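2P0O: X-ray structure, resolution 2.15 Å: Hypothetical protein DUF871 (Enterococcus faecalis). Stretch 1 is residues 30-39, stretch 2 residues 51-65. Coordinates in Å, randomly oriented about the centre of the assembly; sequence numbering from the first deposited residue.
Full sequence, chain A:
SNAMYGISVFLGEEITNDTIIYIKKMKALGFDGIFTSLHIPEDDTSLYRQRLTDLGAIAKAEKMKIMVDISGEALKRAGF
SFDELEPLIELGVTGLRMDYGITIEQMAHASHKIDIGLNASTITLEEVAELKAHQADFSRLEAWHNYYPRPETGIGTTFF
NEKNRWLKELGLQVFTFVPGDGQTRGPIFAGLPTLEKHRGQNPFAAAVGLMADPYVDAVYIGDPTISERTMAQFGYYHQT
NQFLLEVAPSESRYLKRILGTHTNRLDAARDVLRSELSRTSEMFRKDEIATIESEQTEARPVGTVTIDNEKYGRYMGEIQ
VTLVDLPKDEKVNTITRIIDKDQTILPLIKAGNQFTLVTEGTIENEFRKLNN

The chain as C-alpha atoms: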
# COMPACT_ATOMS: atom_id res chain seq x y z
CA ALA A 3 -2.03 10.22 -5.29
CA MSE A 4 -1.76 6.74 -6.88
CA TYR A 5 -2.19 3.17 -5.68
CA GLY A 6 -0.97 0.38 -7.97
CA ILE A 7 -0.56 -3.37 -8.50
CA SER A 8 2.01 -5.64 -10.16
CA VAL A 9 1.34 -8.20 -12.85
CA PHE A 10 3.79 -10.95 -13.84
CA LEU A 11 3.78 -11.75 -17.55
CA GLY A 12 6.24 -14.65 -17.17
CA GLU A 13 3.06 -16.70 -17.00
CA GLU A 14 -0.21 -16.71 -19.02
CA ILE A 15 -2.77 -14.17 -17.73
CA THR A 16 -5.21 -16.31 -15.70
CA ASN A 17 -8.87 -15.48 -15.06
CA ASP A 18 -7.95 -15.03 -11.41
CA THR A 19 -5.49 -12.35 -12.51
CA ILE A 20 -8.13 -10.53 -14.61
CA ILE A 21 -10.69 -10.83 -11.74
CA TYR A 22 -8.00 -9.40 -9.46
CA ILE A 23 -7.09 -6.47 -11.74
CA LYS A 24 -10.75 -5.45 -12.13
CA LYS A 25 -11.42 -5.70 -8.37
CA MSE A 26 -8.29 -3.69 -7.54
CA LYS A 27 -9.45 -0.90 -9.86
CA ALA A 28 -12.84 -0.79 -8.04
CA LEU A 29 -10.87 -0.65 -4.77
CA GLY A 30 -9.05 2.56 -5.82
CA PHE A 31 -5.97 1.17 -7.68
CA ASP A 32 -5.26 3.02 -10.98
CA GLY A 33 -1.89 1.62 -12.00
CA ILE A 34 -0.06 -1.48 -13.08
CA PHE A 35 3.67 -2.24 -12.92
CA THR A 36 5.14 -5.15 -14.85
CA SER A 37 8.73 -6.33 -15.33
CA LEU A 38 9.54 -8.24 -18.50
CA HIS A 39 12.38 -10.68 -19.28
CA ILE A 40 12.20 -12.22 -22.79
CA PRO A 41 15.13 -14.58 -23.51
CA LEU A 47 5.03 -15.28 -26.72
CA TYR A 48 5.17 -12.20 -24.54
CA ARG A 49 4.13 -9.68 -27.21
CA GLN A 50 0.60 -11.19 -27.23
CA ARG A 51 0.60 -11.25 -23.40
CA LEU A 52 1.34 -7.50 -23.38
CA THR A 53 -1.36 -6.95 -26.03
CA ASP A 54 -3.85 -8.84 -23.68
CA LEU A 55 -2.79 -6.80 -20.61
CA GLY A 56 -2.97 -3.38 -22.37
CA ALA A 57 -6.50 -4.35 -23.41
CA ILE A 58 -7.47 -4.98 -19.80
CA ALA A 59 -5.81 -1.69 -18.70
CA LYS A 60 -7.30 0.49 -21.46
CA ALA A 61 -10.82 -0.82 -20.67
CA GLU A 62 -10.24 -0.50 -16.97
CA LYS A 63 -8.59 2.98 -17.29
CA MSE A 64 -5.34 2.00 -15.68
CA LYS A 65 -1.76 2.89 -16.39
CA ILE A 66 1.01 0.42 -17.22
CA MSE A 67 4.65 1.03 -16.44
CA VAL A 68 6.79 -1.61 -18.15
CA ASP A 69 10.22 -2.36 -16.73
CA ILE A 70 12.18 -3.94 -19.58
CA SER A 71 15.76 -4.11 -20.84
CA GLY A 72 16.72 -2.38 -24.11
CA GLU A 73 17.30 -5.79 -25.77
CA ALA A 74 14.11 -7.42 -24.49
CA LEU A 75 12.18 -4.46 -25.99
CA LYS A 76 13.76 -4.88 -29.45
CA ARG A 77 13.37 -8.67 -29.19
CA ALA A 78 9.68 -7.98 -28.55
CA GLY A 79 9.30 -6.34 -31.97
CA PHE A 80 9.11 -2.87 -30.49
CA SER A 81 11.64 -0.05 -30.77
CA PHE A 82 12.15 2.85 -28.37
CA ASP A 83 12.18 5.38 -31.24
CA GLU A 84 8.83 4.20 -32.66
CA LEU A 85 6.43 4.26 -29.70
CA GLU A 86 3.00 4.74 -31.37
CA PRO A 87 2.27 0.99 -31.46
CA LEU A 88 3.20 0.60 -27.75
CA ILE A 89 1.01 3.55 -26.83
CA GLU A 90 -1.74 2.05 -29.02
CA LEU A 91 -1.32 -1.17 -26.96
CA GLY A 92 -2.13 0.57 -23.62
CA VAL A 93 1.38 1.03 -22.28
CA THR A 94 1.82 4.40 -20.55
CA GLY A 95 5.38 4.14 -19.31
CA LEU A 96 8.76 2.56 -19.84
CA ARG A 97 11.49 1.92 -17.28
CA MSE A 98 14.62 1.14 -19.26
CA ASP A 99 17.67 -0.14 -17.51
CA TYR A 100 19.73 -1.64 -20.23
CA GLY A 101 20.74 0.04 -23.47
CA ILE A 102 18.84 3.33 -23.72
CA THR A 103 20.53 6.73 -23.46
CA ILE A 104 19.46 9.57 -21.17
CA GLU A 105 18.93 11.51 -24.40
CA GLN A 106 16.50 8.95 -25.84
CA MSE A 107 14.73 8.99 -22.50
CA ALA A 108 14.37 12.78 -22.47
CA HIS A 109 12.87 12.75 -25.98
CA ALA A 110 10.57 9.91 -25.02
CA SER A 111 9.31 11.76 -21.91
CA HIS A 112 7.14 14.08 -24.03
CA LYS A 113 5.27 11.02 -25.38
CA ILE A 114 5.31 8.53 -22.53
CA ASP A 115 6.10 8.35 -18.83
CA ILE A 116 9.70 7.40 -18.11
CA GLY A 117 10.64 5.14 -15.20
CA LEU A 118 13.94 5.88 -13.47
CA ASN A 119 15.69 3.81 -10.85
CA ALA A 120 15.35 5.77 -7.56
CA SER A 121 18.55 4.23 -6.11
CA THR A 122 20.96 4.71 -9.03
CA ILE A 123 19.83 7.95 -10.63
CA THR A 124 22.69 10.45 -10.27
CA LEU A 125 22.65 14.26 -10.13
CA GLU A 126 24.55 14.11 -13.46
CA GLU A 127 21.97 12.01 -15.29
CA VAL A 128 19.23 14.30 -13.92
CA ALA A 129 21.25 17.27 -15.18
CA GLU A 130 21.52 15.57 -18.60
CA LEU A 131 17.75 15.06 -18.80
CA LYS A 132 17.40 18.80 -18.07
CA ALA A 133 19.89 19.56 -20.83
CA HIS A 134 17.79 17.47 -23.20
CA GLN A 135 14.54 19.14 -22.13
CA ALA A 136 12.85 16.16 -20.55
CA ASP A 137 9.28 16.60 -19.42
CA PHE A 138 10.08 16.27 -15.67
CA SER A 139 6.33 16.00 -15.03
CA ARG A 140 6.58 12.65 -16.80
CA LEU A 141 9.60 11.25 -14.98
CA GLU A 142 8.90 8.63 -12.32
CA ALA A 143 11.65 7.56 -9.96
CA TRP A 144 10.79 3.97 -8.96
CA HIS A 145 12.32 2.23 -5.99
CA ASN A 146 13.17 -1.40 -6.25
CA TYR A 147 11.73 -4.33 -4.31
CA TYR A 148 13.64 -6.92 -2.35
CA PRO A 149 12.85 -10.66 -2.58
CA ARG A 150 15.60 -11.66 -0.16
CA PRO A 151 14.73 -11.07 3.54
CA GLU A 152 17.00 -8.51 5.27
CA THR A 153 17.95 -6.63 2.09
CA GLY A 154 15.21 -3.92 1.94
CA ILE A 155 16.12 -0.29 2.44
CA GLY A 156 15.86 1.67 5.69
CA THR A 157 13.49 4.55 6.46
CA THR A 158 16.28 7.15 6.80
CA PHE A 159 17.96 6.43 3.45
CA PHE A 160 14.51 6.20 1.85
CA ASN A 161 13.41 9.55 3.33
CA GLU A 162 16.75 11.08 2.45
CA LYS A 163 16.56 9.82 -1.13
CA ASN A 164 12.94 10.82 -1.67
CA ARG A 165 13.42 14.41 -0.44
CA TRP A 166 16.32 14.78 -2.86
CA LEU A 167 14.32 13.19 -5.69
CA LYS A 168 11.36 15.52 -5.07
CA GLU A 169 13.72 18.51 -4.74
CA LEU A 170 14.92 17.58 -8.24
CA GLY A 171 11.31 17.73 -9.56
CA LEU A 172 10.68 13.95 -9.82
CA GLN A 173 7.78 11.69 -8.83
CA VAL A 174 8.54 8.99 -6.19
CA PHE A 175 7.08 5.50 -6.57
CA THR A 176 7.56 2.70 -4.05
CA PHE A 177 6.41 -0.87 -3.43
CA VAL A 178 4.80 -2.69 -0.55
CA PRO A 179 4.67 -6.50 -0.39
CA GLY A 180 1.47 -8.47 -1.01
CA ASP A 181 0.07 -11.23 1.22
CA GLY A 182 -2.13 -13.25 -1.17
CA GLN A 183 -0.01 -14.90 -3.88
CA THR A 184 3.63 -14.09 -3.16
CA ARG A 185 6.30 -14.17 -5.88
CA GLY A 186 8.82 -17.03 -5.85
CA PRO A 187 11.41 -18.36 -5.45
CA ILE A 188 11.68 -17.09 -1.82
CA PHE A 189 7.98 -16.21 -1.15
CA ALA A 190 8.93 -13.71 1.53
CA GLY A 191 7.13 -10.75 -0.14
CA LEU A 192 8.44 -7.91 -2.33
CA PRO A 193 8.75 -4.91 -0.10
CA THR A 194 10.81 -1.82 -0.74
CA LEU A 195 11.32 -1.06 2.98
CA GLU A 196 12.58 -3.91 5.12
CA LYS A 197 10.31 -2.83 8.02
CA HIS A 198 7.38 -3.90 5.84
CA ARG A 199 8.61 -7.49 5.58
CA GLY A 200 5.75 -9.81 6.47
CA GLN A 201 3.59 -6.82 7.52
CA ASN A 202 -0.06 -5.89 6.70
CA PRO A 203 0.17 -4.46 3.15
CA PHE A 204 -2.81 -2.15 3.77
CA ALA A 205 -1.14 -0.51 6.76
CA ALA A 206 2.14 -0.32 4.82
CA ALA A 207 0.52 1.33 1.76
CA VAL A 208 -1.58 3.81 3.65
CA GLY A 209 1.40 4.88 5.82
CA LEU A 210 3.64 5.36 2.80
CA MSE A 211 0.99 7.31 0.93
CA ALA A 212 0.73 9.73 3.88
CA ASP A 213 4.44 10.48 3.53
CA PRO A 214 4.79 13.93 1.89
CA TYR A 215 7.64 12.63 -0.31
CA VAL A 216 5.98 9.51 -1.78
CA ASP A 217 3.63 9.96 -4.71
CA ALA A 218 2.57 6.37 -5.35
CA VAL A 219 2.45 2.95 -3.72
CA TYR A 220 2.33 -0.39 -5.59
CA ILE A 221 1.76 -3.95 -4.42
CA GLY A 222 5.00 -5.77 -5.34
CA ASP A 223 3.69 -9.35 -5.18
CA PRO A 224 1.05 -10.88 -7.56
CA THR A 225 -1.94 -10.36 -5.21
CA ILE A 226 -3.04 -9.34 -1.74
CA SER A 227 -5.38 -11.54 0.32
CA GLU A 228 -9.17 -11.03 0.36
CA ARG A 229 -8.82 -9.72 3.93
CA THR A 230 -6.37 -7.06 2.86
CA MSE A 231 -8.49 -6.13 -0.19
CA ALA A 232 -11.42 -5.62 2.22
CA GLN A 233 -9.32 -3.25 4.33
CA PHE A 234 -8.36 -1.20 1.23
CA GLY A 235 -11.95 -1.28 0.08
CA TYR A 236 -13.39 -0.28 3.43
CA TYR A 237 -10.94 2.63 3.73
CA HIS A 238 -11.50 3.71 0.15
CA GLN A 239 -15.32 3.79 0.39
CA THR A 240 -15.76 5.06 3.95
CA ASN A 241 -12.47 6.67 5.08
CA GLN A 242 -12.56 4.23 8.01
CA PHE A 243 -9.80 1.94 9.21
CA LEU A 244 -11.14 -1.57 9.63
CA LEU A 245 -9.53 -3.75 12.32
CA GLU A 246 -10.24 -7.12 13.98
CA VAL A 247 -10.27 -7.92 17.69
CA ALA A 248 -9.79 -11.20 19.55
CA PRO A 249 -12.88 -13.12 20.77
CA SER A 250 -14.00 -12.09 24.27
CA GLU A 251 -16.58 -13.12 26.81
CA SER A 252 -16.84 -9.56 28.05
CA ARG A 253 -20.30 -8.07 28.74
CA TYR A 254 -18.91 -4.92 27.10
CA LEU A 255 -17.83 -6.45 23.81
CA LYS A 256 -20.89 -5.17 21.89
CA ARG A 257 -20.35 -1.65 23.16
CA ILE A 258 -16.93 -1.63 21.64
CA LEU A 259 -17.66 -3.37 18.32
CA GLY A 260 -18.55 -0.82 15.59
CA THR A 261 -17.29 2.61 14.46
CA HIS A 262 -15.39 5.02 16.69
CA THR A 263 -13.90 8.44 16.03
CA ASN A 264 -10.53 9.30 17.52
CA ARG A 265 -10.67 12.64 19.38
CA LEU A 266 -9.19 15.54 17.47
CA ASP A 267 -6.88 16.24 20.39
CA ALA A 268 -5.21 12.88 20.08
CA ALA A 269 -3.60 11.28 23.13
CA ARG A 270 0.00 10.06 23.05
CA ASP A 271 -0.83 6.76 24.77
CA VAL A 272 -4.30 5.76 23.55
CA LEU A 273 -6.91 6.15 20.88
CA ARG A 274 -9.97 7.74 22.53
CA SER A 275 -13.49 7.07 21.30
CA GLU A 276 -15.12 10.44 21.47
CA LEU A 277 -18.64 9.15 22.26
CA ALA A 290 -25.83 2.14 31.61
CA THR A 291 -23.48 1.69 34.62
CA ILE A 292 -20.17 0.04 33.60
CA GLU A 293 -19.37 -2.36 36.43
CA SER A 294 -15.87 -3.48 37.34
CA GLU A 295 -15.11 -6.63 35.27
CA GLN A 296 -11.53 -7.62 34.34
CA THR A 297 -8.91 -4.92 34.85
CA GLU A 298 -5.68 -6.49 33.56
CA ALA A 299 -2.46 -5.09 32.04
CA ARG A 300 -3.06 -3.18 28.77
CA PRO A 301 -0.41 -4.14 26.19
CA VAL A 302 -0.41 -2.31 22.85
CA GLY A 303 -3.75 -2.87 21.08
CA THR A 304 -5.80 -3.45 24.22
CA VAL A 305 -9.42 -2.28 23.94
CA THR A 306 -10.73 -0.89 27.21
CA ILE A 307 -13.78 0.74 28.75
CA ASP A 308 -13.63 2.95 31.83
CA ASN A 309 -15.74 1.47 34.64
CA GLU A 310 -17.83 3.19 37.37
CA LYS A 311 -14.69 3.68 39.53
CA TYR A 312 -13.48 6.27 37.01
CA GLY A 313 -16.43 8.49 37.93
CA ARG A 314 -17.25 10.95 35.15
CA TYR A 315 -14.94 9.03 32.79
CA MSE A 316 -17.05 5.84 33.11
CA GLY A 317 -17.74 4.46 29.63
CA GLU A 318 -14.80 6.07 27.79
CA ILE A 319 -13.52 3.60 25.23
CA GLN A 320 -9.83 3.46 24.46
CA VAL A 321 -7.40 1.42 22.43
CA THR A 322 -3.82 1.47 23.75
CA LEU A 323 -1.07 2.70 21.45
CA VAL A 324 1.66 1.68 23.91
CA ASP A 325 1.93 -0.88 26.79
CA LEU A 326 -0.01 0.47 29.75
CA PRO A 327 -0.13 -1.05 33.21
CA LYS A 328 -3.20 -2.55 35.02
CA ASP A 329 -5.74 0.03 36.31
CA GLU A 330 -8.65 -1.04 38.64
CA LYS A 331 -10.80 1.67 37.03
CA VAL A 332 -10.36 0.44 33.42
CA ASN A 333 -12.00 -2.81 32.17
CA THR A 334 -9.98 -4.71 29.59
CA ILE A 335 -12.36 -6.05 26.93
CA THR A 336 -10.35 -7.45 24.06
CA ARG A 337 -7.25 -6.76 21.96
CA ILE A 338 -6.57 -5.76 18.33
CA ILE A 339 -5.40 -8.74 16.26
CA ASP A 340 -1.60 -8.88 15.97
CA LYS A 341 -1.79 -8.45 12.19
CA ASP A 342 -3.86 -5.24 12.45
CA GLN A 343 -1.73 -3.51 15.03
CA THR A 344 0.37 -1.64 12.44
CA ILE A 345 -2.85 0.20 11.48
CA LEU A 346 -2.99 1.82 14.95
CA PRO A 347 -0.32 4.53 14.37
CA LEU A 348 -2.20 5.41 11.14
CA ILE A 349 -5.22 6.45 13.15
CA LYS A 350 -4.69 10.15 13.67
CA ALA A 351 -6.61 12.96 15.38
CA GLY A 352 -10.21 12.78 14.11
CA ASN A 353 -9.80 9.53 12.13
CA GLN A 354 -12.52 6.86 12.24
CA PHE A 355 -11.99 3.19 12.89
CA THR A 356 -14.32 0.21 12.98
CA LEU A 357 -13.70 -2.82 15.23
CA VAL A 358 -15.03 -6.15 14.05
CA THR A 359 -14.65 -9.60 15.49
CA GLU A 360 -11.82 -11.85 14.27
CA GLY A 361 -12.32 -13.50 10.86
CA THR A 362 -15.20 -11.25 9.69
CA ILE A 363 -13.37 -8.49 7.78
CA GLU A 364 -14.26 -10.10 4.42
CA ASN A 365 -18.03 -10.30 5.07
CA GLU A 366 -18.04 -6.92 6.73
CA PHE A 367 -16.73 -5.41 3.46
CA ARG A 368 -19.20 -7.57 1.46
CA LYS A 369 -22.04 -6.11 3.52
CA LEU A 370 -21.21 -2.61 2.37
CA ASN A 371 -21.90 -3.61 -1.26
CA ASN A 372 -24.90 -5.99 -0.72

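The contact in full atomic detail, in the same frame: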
# COMPACT_ATOMS: atom_id res chain seq x y z
N GLY A 30 -9.87 1.34 -5.81
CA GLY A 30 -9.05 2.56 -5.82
C GLY A 30 -7.60 2.44 -6.30
O GLY A 30 -6.78 3.32 -6.02
N PHE A 31 -7.29 1.38 -7.04
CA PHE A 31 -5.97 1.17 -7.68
C PHE A 31 -6.04 1.56 -9.16
O PHE A 31 -6.87 1.02 -9.87
CB PHE A 31 -5.53 -0.29 -7.51
CG PHE A 31 -5.22 -0.66 -6.07
CD1 PHE A 31 -6.25 -0.92 -5.15
CD2 PHE A 31 -3.89 -0.73 -5.64
CE1 PHE A 31 -5.97 -1.23 -3.82
CE2 PHE A 31 -3.57 -1.06 -4.31
CZ PHE A 31 -4.62 -1.31 -3.40
N ASP A 32 -5.20 2.50 -9.61
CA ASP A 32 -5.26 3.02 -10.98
C ASP A 32 -4.07 2.70 -11.85
O ASP A 32 -3.99 3.18 -12.99
CB ASP A 32 -5.45 4.55 -11.01
CG ASP A 32 -6.75 4.99 -10.40
OD1 ASP A 32 -7.81 4.43 -10.76
OD2 ASP A 32 -6.70 5.91 -9.54
N GLY A 33 -3.14 1.90 -11.31
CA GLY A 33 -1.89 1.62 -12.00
C GLY A 33 -1.44 0.18 -11.93
O GLY A 33 -1.73 -0.55 -10.97
N ILE A 34 -0.70 -0.20 -12.98
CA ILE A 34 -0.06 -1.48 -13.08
C ILE A 34 1.43 -1.29 -13.35
O ILE A 34 1.83 -0.43 -14.16
CB ILE A 34 -0.66 -2.35 -14.22
CG1 ILE A 34 -2.14 -2.65 -13.94
CG2 ILE A 34 0.17 -3.64 -14.41
CD1 ILE A 34 -2.95 -3.03 -15.18
N PHE A 35 2.24 -2.08 -12.65
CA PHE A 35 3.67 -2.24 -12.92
C PHE A 35 3.90 -3.68 -13.38
O PHE A 35 3.34 -4.63 -12.82
CB PHE A 35 4.51 -1.93 -11.67
CG PHE A 35 5.99 -2.17 -11.84
CD1 PHE A 35 6.83 -1.13 -12.29
CD2 PHE A 35 6.57 -3.41 -11.51
CE1 PHE A 35 8.23 -1.32 -12.43
CE2 PHE A 35 7.97 -3.62 -11.64
CZ PHE A 35 8.81 -2.57 -12.09
N THR A 36 4.74 -3.84 -14.40
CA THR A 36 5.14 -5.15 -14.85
C THR A 36 6.60 -5.14 -15.31
O THR A 36 7.05 -4.18 -15.95
CB THR A 36 4.18 -5.71 -15.95
OG1 THR A 36 4.50 -7.09 -16.21
CG2 THR A 36 4.26 -4.91 -17.26
N SER A 37 7.32 -6.20 -14.96
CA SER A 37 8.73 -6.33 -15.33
C SER A 37 8.92 -7.51 -16.26
O SER A 37 8.61 -8.65 -15.91
CB SER A 37 9.61 -6.46 -14.07
OG SER A 37 10.99 -6.56 -14.41
N LEU A 38 9.41 -7.23 -17.46
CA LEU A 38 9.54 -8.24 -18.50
C LEU A 38 10.97 -8.71 -18.78
O LEU A 38 11.87 -7.88 -18.99
CB LEU A 38 8.95 -7.72 -19.80
CG LEU A 38 7.51 -8.05 -20.14
CD1 LEU A 38 6.53 -7.13 -19.39
CD2 LEU A 38 7.32 -7.91 -21.64
N HIS A 39 11.16 -10.03 -18.76
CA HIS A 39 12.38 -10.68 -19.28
C HIS A 39 11.99 -11.65 -20.39
O HIS A 39 11.24 -12.61 -20.16
CB HIS A 39 13.14 -11.41 -18.16
CG HIS A 39 13.31 -10.59 -16.92
ND1 HIS A 39 12.31 -10.45 -15.98
CD2 HIS A 39 14.35 -9.83 -16.49
CE1 HIS A 39 12.73 -9.65 -15.01
NE2 HIS A 39 13.97 -9.26 -15.30
N ARG A 51 0.90 -11.47 -24.82
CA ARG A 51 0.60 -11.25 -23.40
C ARG A 51 0.46 -9.76 -23.06
O ARG A 51 -0.43 -9.35 -22.32
CB ARG A 51 1.67 -11.91 -22.51
CG ARG A 51 1.42 -13.41 -22.30
CD ARG A 51 2.50 -14.08 -21.49
NE ARG A 51 2.52 -15.51 -21.79
CZ ARG A 51 3.35 -16.40 -21.24
NH1 ARG A 51 4.25 -16.03 -20.33
NH2 ARG A 51 3.27 -17.67 -21.59
N LEU A 52 1.36 -8.94 -23.59
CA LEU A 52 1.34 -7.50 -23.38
C LEU A 52 0.17 -6.87 -24.08
O LEU A 52 -0.42 -5.94 -23.54
CB LEU A 52 2.65 -6.86 -23.85
CG LEU A 52 3.14 -5.48 -23.29
CD1 LEU A 52 3.32 -5.47 -21.76
CD2 LEU A 52 4.45 -5.05 -23.96
N THR A 53 -0.19 -7.39 -25.31
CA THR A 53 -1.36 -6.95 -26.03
C THR A 53 -2.62 -7.27 -25.24
O THR A 53 -3.56 -6.47 -25.21
CB THR A 53 -1.43 -7.50 -27.51
OG1 THR A 53 -0.16 -7.22 -28.17
CG2 THR A 53 -2.60 -6.83 -28.30
N ASP A 54 -2.67 -8.44 -24.59
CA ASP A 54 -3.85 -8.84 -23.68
C ASP A 54 -3.94 -7.92 -22.45
O ASP A 54 -5.05 -7.51 -22.05
CB ASP A 54 -3.72 -10.28 -23.17
CG ASP A 54 -3.72 -11.31 -24.28
OD1 ASP A 54 -4.50 -11.17 -25.28
OD2 ASP A 54 -2.92 -12.29 -24.15
N LEU A 55 -2.79 -7.61 -21.85
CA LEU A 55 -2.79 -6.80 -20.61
C LEU A 55 -3.20 -5.33 -20.87
O LEU A 55 -4.03 -4.76 -20.16
CB LEU A 55 -1.44 -6.88 -19.86
CG LEU A 55 -1.29 -5.93 -18.64
CD1 LEU A 55 -2.29 -6.29 -17.57
CD2 LEU A 55 0.13 -5.87 -18.04
N GLY A 56 -2.58 -4.72 -21.91
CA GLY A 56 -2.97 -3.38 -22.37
C GLY A 56 -4.45 -3.26 -22.63
O GLY A 56 -5.05 -2.19 -22.36
N ALA A 57 -5.06 -4.35 -23.13
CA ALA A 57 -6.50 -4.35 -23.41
C ALA A 57 -7.27 -4.25 -22.10
O ALA A 57 -8.18 -3.43 -21.97
CB ALA A 57 -6.91 -5.59 -24.21
N ILE A 58 -6.88 -5.06 -21.13
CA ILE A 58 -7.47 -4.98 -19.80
C ILE A 58 -7.31 -3.56 -19.23
O ILE A 58 -8.28 -2.95 -18.79
CB ILE A 58 -6.88 -6.06 -18.86
CG1 ILE A 58 -7.00 -7.43 -19.52
CG2 ILE A 58 -7.61 -6.07 -17.52
CD1 ILE A 58 -6.05 -8.45 -18.92
N ALA A 59 -6.09 -3.02 -19.27
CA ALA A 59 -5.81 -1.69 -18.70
C ALA A 59 -6.52 -0.52 -19.40
O ALA A 59 -7.00 0.39 -18.74
CB ALA A 59 -4.33 -1.44 -18.65
N LYS A 60 -6.55 -0.53 -20.73
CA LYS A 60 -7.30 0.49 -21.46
C LYS A 60 -8.78 0.51 -21.06
O LYS A 60 -9.33 1.57 -20.79
CB LYS A 60 -7.18 0.30 -22.99
CG LYS A 60 -5.93 0.94 -23.61
CD LYS A 60 -5.40 0.11 -24.81
CE LYS A 60 -6.22 0.30 -26.05
NZ LYS A 60 -5.85 -0.71 -27.12
N ALA A 61 -9.40 -0.68 -21.01
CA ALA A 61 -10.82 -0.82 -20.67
C ALA A 61 -11.09 -0.41 -19.23
O ALA A 61 -12.13 0.14 -18.88
CB ALA A 61 -11.26 -2.26 -20.88
N GLU A 62 -10.11 -0.69 -18.39
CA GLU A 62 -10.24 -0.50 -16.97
C GLU A 62 -9.74 0.89 -16.55
O GLU A 62 -9.92 1.29 -15.41
CB GLU A 62 -9.48 -1.64 -16.28
CG GLU A 62 -10.03 -2.09 -14.96
CD GLU A 62 -11.47 -2.56 -15.00
OE1 GLU A 62 -11.87 -3.26 -15.96
OE2 GLU A 62 -12.21 -2.24 -14.04
N LYS A 63 -9.15 1.63 -17.50
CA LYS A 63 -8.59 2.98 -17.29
C LYS A 63 -7.49 2.96 -16.24
O LYS A 63 -7.57 3.59 -15.18
CB LYS A 63 -9.66 4.02 -16.96
CG LYS A 63 -10.55 4.37 -18.14
CD LYS A 63 -11.79 5.05 -17.63
CE LYS A 63 -12.84 5.22 -18.72
NZ LYS A 63 -14.15 5.54 -18.06
N MSE A 64 -6.46 2.20 -16.56
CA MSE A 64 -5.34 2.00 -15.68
C MSE A 64 -4.07 2.19 -16.47
O MSE A 64 -4.01 1.92 -17.66
CB MSE A 64 -5.38 0.60 -15.08
CG MSE A 64 -6.60 0.34 -14.23
SE MSE A 64 -6.59 -1.51 -13.61
CE MSE A 64 -5.40 -1.43 -12.05
N LYS A 65 -3.05 2.66 -15.78
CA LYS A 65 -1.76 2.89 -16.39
C LYS A 65 -0.94 1.61 -16.34
O LYS A 65 -1.24 0.70 -15.54
CB LYS A 65 -1.09 4.04 -15.66
CG LYS A 65 -1.89 5.33 -15.84
CD LYS A 65 -1.20 6.53 -15.23
CE LYS A 65 -0.14 7.07 -16.17
NZ LYS A 65 0.71 8.08 -15.47

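Stretch 2 runs as a helix through Glu-62 and then turns into extended chain, and it meets the strand of stretch 1 in two ways: by side-chain packing along the helix and by backbone pairing after it. The axes of strand 33-38 and helix 51-62 approach to 10.2 Å at an angle of 165° between their N-to-C directions, so the helix runs nearly antiparallel to the strand. The part of the helix around Leu-52 therefore lies near the Leu-38 end of the strand, and its last turns near the Gly-33 end.

Leu-52 makes the first contact. Its CA-to-CB bond points sideways, but chi1 t and chi2 p bring the end of the side chain nearer, and its CD1 lies 4.3 Å from CD1 of Leu-38, an apolar contact at van der Waals range. One turn on, Leu-55 points toward the strand and reaches two residues of it: its CD1 is 4.1 Å from CD1 of Ile-34, and its CD2 is 4.3 Å from CG2 of Thr-36. Thr-36 CG2 is the closest atom of that residue to the leucine; Thr-36 OG1 is hydrogen-bonded elsewhere in the structure. Gly-56 makes no contact with stretch 1, and the next inward position is Ala-59, one turn after Leu-55, whose CB sits 4.1 Å from CD1 of Ile-34. The Ala-59 N to Leu-55 O hydrogen bond, 2.8 Å, links these two turns.

Lys-63 leaves helical geometry with positive phi (60°), and the chain reverses toward the strand. Met-64 N still bonds to Ala-59 O at 2.9 Å, tying the turn back to the helix. The CA-to-CB bond of Met-64, a selenomethionine, points toward stretch 1, and its CE lies 4.0 Å from CG1 of Ile-34 and 3.6 Å from the backbone O of Phe-31. Ile-34, which buries more area in this contact than any other residue, is accordingly packed by Leu-55, Ala-59 and Met-64 together.

At Lys-65 the contact becomes a parallel beta bridge with Gly-33, CA to CA 4.6 Å. Two backbone hydrogen bonds define it: Lys-65 N donates to Asp-32 O (3.0 Å, N-H...O angle 163°), and Ile-34 N donates to Lys-65 O (2.8 Å, 139°). Lys-65 thus bonds to the residues flanking Gly-33, as expected of a parallel bridge. The Asp-32 carbonyl also receives a CA-H...O contact from Met-64, with CA 3.2 Å from O and 134° at the hydrogen. The CA-to-CB bond of Lys-65 points to the sheet face that a CB on Gly-33 would share; the end of the side chain then leaves stretch 1, and its NZ is hydrogen-bonded elsewhere in the structure.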